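Side-chain contact in hypothetical protein TM1010 (Thermotoga maritima, PDB 2F4P), which is of unknown function but belongs to the cupin superfamily, whose conserved domain is a barrel of antiparallel beta strands: residues A[23-26]-A[27-30]. Residues are numbered along the deposited sequence; the frame is centred on the assembly and turned at random.
Sequences KGSS and DFFT
The turn that carries the chain from strand 22-23 to strand 29-30 at the surface of the cupin fold is organised around Ser25, whose carbonyl and hydroxyl oxygens meet three successive backbone N-H groups of Asp27, Phe28 and Phe29. Ser25 O accepts two of them. Phe28 N, 3.0 Å from Ser25 O, donates fairly straight but stands above the carbonyl plane; Phe29 N lies in that plane at the same distance from Ser25 O, though its bond is more bent (138° at the hydrogen). A chi1 of 169° sets Ser25 OG beside its own carbonyl carbon, where it accepts Asp27 N at 3.0 Å and closes an ST turn. Asp27 CB packs beside this hydroxyl and also sits over one face of the Phe28 ring. The Phe29 ring reaches Gly24: Phe29 CD2 comes 3.5 Å from Gly24 CA, and the edge of the ring meets Ser25 O. A water donates to both Ser26 O and Phe29 O, linking the two carbonyls, while Ser26 CA makes a weak C-H contact with Phe29 O. Beyond the turn, Phe28 meets the ring of Trp131, and Phe29 touches Thr61 and Val35, which belong to different sheets. The consecutive i to i+3 and i to i+4 bonds to one carbonyl, opened by a serine side-chain acceptor, are typical of an ST motif.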
loop_
_atom_site.group_PDB
_atom_site.type_symbol
_atom_site.label_atom_id
_atom_site.label_comp_id
_atom_site.label_asym_id
_atom_site.label_seq_id
_atom_site.Cartn_x
_atom_site.Cartn_y
_atom_site.Cartn_z
ATOM N N LYS A 23 8.935 -14.661 10.755
ATOM C CA LYS A 23 9.210 -13.972 11.994
ATOM C C LYS A 23 10.358 -13.027 11.733
ATOM O O LYS A 23 11.350 -13.419 11.122
ATOM C CB LYS A 23 9.567 -14.946 13.115
ATOM C CG LYS A 23 9.617 -14.274 14.490
ATOM C CD LYS A 23 9.404 -15.248 15.649
ATOM C CE LYS A 23 9.215 -14.501 16.981
ATOM N NZ LYS A 23 10.372 -13.587 17.249
ATOM N N GLY A 24 10.202 -11.782 12.179
ATOM C CA GLY A 24 11.245 -10.772 12.074
ATOM C C GLY A 24 12.521 -11.163 12.775
ATOM O O GLY A 24 12.499 -11.572 13.922
ATOM N N SER A 25 13.641 -11.035 12.073
ATOM C CA SER A 25 14.933 -11.385 12.643
ATOM C C SER A 25 15.301 -10.385 13.720
ATOM O O SER A 25 15.043 -9.189 13.589
ATOM C CB SER A 25 16.036 -11.385 11.571
ATOM O OG SER A 25 17.305 -11.480 12.203
ATOM N N SER A 26 15.913 -10.891 14.783
ATOM C CA SER A 26 16.456 -10.047 15.849
ATOM C C SER A 26 17.565 -9.121 15.355
ATOM O O SER A 26 17.932 -8.198 16.068
ATOM C CB SER A 26 16.984 -10.897 16.996
ATOM O OG SER A 26 17.953 -11.806 16.525
ATOM N N ASP A 27 18.098 -9.377 14.155
ATOM C CA ASP A 27 19.033 -8.455 13.485
ATOM C C ASP A 27 18.401 -7.089 13.236
ATOM O O ASP A 27 19.092 -6.084 13.205
ATOM C CB ASP A 27 19.448 -8.983 12.102
ATOM C CG ASP A 27 20.445 -10.147 12.160
ATOM O OD1 ASP A 27 20.800 -10.643 13.261
ATOM O OD2 ASP A 27 20.851 -10.565 11.058
ATOM N N PHE A 28 17.088 -7.062 13.006
ATOM C CA PHE A 28 16.410 -5.838 12.589
ATOM C C PHE A 28 15.272 -5.382 13.495
ATOM O O PHE A 28 14.809 -4.254 13.349
ATOM C CB PHE A 28 15.813 -6.030 11.195
ATOM C CG PHE A 28 16.751 -6.658 10.222
ATOM C CD1 PHE A 28 17.901 -5.985 9.819
ATOM C CD2 PHE A 28 16.511 -7.934 9.728
ATOM C CE1 PHE A 28 18.785 -6.556 8.926
ATOM C CE2 PHE A 28 17.400 -8.519 8.842
ATOM C CZ PHE A 28 18.535 -7.823 8.434
ATOM N N PHE A 29 14.781 -6.284 14.345
ATOM C CA PHE A 29 13.599 -6.045 15.181
ATOM C C PHE A 29 13.860 -6.391 16.630
ATOM O O PHE A 29 14.614 -7.302 16.926
ATOM C CB PHE A 29 12.420 -6.897 14.710
ATOM C CG PHE A 29 12.020 -6.660 13.280
ATOM C CD1 PHE A 29 11.212 -5.591 12.951
ATOM C CD2 PHE A 29 12.442 -7.523 12.266
ATOM C CE1 PHE A 29 10.837 -5.365 11.640
ATOM C CE2 PHE A 29 12.064 -7.296 10.936
ATOM C CZ PHE A 29 11.268 -6.214 10.634
ATOM N N THR A 30 13.190 -5.667 17.519
ATOM C CA THR A 30 13.095 -5.979 18.933
ATOM C C THR A 30 11.712 -6.542 19.182
ATOM O O THR A 30 10.700 -5.966 18.767
ATOM C CB THR A 30 13.256 -4.692 19.780
ATOM O OG1 THR A 30 14.543 -4.115 19.534
ATOM C CG2 THR A 30 13.075 -4.963 21.258
HETATM O O HOH W 1 17.083 -6.899 18.463
#